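Local coordinates for Sts-2 protein (PDB 3D4I) that has acid-dependent phosphatase activity in its 2H-phosphatase domain, the part given here, and probably interferes with CBL-mediated down-regulation of receptor tyrosine kinases, at residues L141-L146 with F151-D156; G184-T189 with T197-H202. All coordinates share one frame; numbering follows the deposited sequence.

Interaction 1. Residues L141-L146 with F151-D156; sequences LTLEEL and FNVDLD
The Phe151 ring has Leu146 CD2 over one face, a CH-pi contact with CD2 4.1 Å from the ring centroid and 29° off its normal. At the edge, in the ring plane, Leu146 O lies 3.2 Å from Phe151 CD2. The same oxygen accepts a hydrogen bond from Phe151 N at 2.9 Å, with an N-H...O angle of 160°. The ring also makes a cation-pi contact with Lys105 of helix 98-111. With an alanine in place of Phe151, Leu146 CD2 would probably lose its aromatic partner and Lys105 its cation-pi contact. Further along, Val153 faces the helix with both branches. CG1 is anti to the backbone N (chi1 153°) and CG2 anti to the carbonyl carbon, which sends them to different leucines. CG1 meets Leu143 CD2 at a tight 3.4 Å. CG2 lies 3.9 Å from Leu146 CD1. Leu155 brings CD2 to 3.7 Å from Leu143 CB. Thr142 and Glu145 form a capping box where the helix starts. Leu143 and Val153 both touch Val121. This is a capped short helix whose following loop folds back against it and, through Asn152 and Asp154, shares backbone hydrogen bonds with Ile119 of strand 119-121, an outermost strand of the histidine phosphatase sheet.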
loop_
_atom_site.group_PDB
_atom_site.type_symbol
_atom_site.label_atom_id
_atom_site.label_comp_id
_atom_site.label_asym_id
_atom_site.label_seq_id
_atom_site.Cartn_x
_atom_site.Cartn_y
_atom_site.Cartn_z
ATOM N N LEU A 141 -7.955 4.654 23.338
ATOM C CA LEU A 141 -8.240 3.298 23.780
ATOM C C LEU A 141 -7.443 3.001 25.042
ATOM O O LEU A 141 -6.269 3.364 25.143
ATOM C CB LEU A 141 -7.891 2.290 22.683
ATOM C CG LEU A 141 -8.864 1.971 21.555
ATOM C CD1 LEU A 141 -8.687 2.935 20.411
ATOM C CD2 LEU A 141 -8.604 0.547 21.084
ATOM N N THR A 142 -8.098 2.368 26.020
ATOM C CA THR A 142 -7.418 1.955 27.234
ATOM C C THR A 142 -6.557 0.764 26.864
ATOM O O THR A 142 -6.779 0.137 25.827
ATOM C CB THR A 142 -8.430 1.519 28.342
ATOM O OG1 THR A 142 -9.385 0.626 27.764
ATOM C CG2 THR A 142 -9.164 2.716 28.916
ATOM N N LEU A 143 -5.585 0.444 27.712
ATOM C CA LEU A 143 -4.737 -0.733 27.501
ATOM C C LEU A 143 -5.532 -2.041 27.443
ATOM O O LEU A 143 -5.188 -2.964 26.681
ATOM C CB LEU A 143 -3.641 -0.798 28.572
ATOM C CG LEU A 143 -2.762 0.454 28.702
ATOM C CD1 LEU A 143 -1.717 0.311 29.794
ATOM C CD2 LEU A 143 -2.081 0.803 27.386
ATOM N N GLU A 144 -6.611 -2.109 28.230
ATOM C CA GLU A 144 -7.494 -3.271 28.240
ATOM C C GLU A 144 -8.226 -3.419 26.911
ATOM O O GLU A 144 -8.288 -4.518 26.350
ATOM C CB GLU A 144 -8.479 -3.216 29.428
ATOM C CG GLU A 144 -7.794 -3.375 30.783
ATOM C CD GLU A 144 -8.698 -3.977 31.859
ATOM O OE1 GLU A 144 -9.933 -3.702 31.853
ATOM O OE2 GLU A 144 -8.163 -4.726 32.717
ATOM N N GLU A 145 -8.745 -2.298 26.407
ATOM C CA GLU A 145 -9.385 -2.236 25.092
ATOM C C GLU A 145 -8.431 -2.625 23.962
ATOM O O GLU A 145 -8.823 -3.328 23.030
ATOM C CB GLU A 145 -9.985 -0.841 24.847
ATOM C CG GLU A 145 -11.320 -0.645 25.565
ATOM C CD GLU A 145 -11.774 0.804 25.655
ATOM O OE1 GLU A 145 -11.045 1.738 25.231
ATOM O OE2 GLU A 145 -12.883 1.009 26.177
ATOM N N LEU A 146 -7.182 -2.173 24.051
ATOM C CA LEU A 146 -6.154 -2.596 23.101
ATOM C C LEU A 146 -5.865 -4.101 23.186
ATOM O O LEU A 146 -5.769 -4.751 22.151
ATOM C CB LEU A 146 -4.872 -1.762 23.258
ATOM C CG LEU A 146 -4.991 -0.287 22.829
ATOM C CD1 LEU A 146 -3.809 0.520 23.342
ATOM C CD2 LEU A 146 -5.128 -0.146 21.317
ATOM N N PHE A 151 -3.872 -6.220 20.592
ATOM C CA PHE A 151 -2.616 -5.480 20.673
ATOM C C PHE A 151 -1.872 -5.988 21.885
ATOM O O PHE A 151 -2.401 -5.944 22.996
ATOM C CB PHE A 151 -2.869 -3.976 20.808
ATOM C CG PHE A 151 -3.459 -3.354 19.584
ATOM C CD1 PHE A 151 -2.643 -2.910 18.553
ATOM C CD2 PHE A 151 -4.829 -3.223 19.449
ATOM C CE1 PHE A 151 -3.189 -2.340 17.419
ATOM C CE2 PHE A 151 -5.381 -2.655 18.314
ATOM C CZ PHE A 151 -4.559 -2.215 17.296
ATOM N N ASN A 152 -0.661 -6.501 21.680
ATOM C CA ASN A 152 0.134 -7.035 22.776
ATOM C C ASN A 152 0.807 -5.901 23.551
ATOM O O ASN A 152 2.028 -5.775 23.547
ATOM C CB ASN A 152 1.165 -8.056 22.271
ATOM C CG ASN A 152 1.873 -8.792 23.407
ATOM O OD1 ASN A 152 1.402 -8.793 24.545
ATOM N ND2 ASN A 152 3.004 -9.427 23.098
ATOM N N VAL A 153 -0.016 -5.080 24.198
ATOM C CA VAL A 153 0.437 -3.924 24.980
ATOM C C VAL A 153 1.030 -4.330 26.343
ATOM O O VAL A 153 0.710 -5.394 26.876
ATOM C CB VAL A 153 -0.717 -2.909 25.159
ATOM C CG1 VAL A 153 -0.539 -2.085 26.428
ATOM C CG2 VAL A 153 -0.855 -2.004 23.928
ATOM N N ASP A 154 1.909 -3.488 26.886
ATOM C CA ASP A 154 2.549 -3.757 28.170
ATOM C C ASP A 154 1.736 -3.176 29.339
ATOM O O ASP A 154 1.750 -1.968 29.596
ATOM C CB ASP A 154 3.995 -3.238 28.183
ATOM C CG ASP A 154 4.808 -3.770 29.366
ATOM O OD1 ASP A 154 4.199 -4.252 30.354
ATOM O OD2 ASP A 154 6.059 -3.701 29.307
ATOM N N LEU A 155 1.038 -4.051 30.057
ATOM C CA LEU A 155 0.211 -3.623 31.186
ATOM C C LEU A 155 1.038 -3.207 32.409
ATOM O O LEU A 155 0.532 -2.503 33.293
ATOM C CB LEU A 155 -0.819 -4.704 31.548
ATOM C CG LEU A 155 -1.707 -5.205 30.404
ATOM C CD1 LEU A 155 -2.646 -6.291 30.886
ATOM C CD2 LEU A 155 -2.506 -4.077 29.744
ATOM N N ASP A 156 2.300 -3.637 32.442
ATOM C CA ASP A 156 3.234 -3.309 33.519
ATOM C C ASP A 156 3.984 -2.018 33.289
ATOM O O ASP A 156 4.597 -1.483 34.225
ATOM C CB ASP A 156 4.273 -4.419 33.706
ATOM C CG ASP A 156 3.662 -5.730 34.121
ATOM O OD1 ASP A 156 2.610 -5.717 34.810
ATOM O OD2 ASP A 156 4.254 -6.778 33.763
#

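Interaction 2. Residues G184-T189 with T197-H202; sequences GQIINT and TLIVSH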
loop_
_atom_site.group_PDB
_atom_site.type_symbol
_atom_site.label_atom_id
_atom_site.label_comp_id
_atom_site.label_asym_id
_atom_site.label_seq_id
_atom_site.Cartn_x
_atom_site.Cartn_y
_atom_site.Cartn_z
ATOM N N GLY A 184 14.576 10.463 27.863
ATOM C CA GLY A 184 15.449 10.167 29.013
ATOM C C GLY A 184 15.091 8.882 29.735
ATOM O O GLY A 184 15.968 8.046 30.000
ATOM N N GLN A 185 13.810 8.718 30.075
ATOM C CA GLN A 185 13.339 7.504 30.754
ATOM C C GLN A 185 13.445 6.271 29.857
ATOM O O GLN A 185 13.826 5.194 30.313
ATOM C CB GLN A 185 11.911 7.680 31.283
ATOM C CG GLN A 185 11.230 6.386 31.728
ATOM C CD GLN A 185 9.959 6.611 32.573
ATOM O OE1 GLN A 185 9.947 7.436 33.491
ATOM N NE2 GLN A 185 8.898 5.854 32.268
ATOM N N ILE A 186 13.124 6.436 28.580
ATOM C CA ILE A 186 13.207 5.335 27.627
ATOM C C ILE A 186 14.641 4.801 27.547
ATOM O O ILE A 186 14.855 3.591 27.624
ATOM C CB ILE A 186 12.654 5.747 26.222
ATOM C CG1 ILE A 186 11.133 5.947 26.302
ATOM C CG2 ILE A 186 12.986 4.703 25.170
ATOM C CD1 ILE A 186 10.505 6.501 25.037
ATOM N N ILE A 187 15.612 5.701 27.435
ATOM C CA ILE A 187 17.019 5.294 27.338
ATOM C C ILE A 187 17.488 4.535 28.590
ATOM O O ILE A 187 18.242 3.560 28.494
ATOM C CB ILE A 187 17.948 6.505 27.018
ATOM C CG1 ILE A 187 17.616 7.071 25.642
ATOM C CG2 ILE A 187 19.434 6.125 27.086
ATOM C CD1 ILE A 187 17.382 6.049 24.599
ATOM N N ASN A 188 17.015 4.974 29.753
ATOM C CA ASN A 188 17.311 4.294 31.022
ATOM C C ASN A 188 16.418 3.079 31.343
ATOM O O ASN A 188 16.535 2.491 32.418
ATOM C CB ASN A 188 17.293 5.298 32.170
ATOM C CG ASN A 188 18.447 6.280 32.109
ATOM O OD1 ASN A 188 18.627 7.005 31.125
ATOM N ND2 ASN A 188 19.243 6.315 33.179
ATOM N N THR A 189 15.543 2.693 30.412
ATOM C CA THR A 189 14.695 1.513 30.606
ATOM C C THR A 189 15.580 0.273 30.768
ATOM O O THR A 189 15.399 -0.504 31.720
ATOM C CB THR A 189 13.609 1.358 29.488
ATOM O OG1 THR A 189 12.537 2.279 29.742
ATOM C CG2 THR A 189 13.020 -0.061 29.451
ATOM N N THR A 197 15.628 0.137 19.627
ATOM C CA THR A 197 14.325 0.446 20.181
ATOM C C THR A 197 13.507 1.249 19.163
ATOM O O THR A 197 13.968 2.268 18.646
ATOM C CB THR A 197 14.464 1.281 21.474
ATOM O OG1 THR A 197 15.145 0.498 22.460
ATOM C CG2 THR A 197 13.081 1.702 22.021
ATOM N N LEU A 198 12.278 0.803 18.899
ATOM C CA LEU A 198 11.392 1.574 17.999
ATOM C C LEU A 198 10.566 2.582 18.785
ATOM O O LEU A 198 10.056 2.264 19.854
ATOM C CB LEU A 198 10.490 0.626 17.201
ATOM C CG LEU A 198 11.113 -0.605 16.492
ATOM C CD1 LEU A 198 10.036 -1.341 15.684
ATOM C CD2 LEU A 198 12.251 -0.232 15.575
ATOM N N ILE A 199 10.466 3.803 18.260
ATOM C CA ILE A 199 9.656 4.854 18.825
ATOM C C ILE A 199 8.628 5.177 17.734
ATOM O O ILE A 199 8.934 5.875 16.777
ATOM C CB ILE A 199 10.496 6.137 19.165
ATOM C CG1 ILE A 199 11.673 5.834 20.135
ATOM C CG2 ILE A 199 9.606 7.274 19.687
ATOM C CD1 ILE A 199 11.295 5.249 21.469
ATOM N N VAL A 200 7.417 4.644 17.872
ATOM C CA VAL A 200 6.419 4.758 16.809
ATOM C C VAL A 200 5.468 5.874 17.193
ATOM O O VAL A 200 4.706 5.752 18.164
ATOM C CB VAL A 200 5.620 3.455 16.629
ATOM C CG1 VAL A 200 4.619 3.612 15.444
ATOM C CG2 VAL A 200 6.579 2.262 16.388
ATOM N N SER A 201 5.525 6.965 16.443
ATOM C CA SER A 201 4.941 8.221 16.915
ATOM C C SER A 201 4.524 9.072 15.723
ATOM O O SER A 201 4.135 8.532 14.668
ATOM C CB SER A 201 5.960 8.931 17.837
ATOM O OG SER A 201 5.416 10.105 18.422
ATOM N N HIS A 202 4.617 10.388 15.897
ATOM C CA HIS A 202 4.078 11.406 15.013
ATOM C C HIS A 202 5.214 12.086 14.280
ATOM O O HIS A 202 6.366 11.916 14.658
ATOM C CB HIS A 202 3.318 12.441 15.861
ATOM C CG HIS A 202 2.242 11.821 16.705
ATOM N ND1 HIS A 202 0.959 11.611 16.240
ATOM C CD2 HIS A 202 2.283 11.290 17.950
ATOM C CE1 HIS A 202 0.244 11.018 17.186
ATOM N NE2 HIS A 202 1.030 10.796 18.227
#
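Ile186 and Ile199 meet tip to tip. The two CD1 methyls are 3.9 Å apart, an ordinary van der Waals distance. Ile199 CD1 also comes within 4.1 Å of Ile186 CG2, so one methyl touches both branches of its partner. The two side chains are shaped differently. Ile186 is extended through its second torsion (chi2 173°), which carries CD1 out from the helix toward the sheet. Ile199 is bent there (chi2 -59°), and the bend sets its CD1 against both methyls of Ile186. A looser contact follows along the strand, where Ile186 CG2 lies 4.4 Å from Thr197 CG2. The backbones stay well apart, with the CA atoms of Ile186 and Thr197 9.0 Å from each other.

The next shell probably helps set the positions. Phe93 touches both Ile186 and Thr197, and Ile12 packs on Thr197 and Ile199. Strand 196-201 has backbone hydrogen bonds to strands 11-16 and 89-94. Its side chains alternate: Thr197 and Ile199 face helix 172-187, while Leu198 and Val200 pack on helix 98-111. This is the helix-on-sheet packing of an alpha/beta fold, with helices on both sides of the strand.

Across the two segments there is no hydrogen bond and no charge pair. Buried methyl groups make the whole contact. It therefore probably rests on shape and on exclusion of water, and it is small, with 88 Å² buried over both sides.

Interactions 1 and 2 come in series along the chain. Helix 143-148 and its following loop come first, then helix 172-187 and strand 196-201. Their centres are about 17 Å apart and their nearest atoms about 8 Å apart, so they do not touch. The mixed sheet relates them. Interaction 1 lies against one of its outermost strands, 119-121, while interaction 2 packs a helix on the more central strand 196-201, with strand 89-94 in between. Helix 98-111 touches Leu146 and Phe151 of interaction 1 and, through Leu198 and Val200, the side of strand 196-201 turned away from helix 172-187. Both contacts lie within one histidine phosphatase domain.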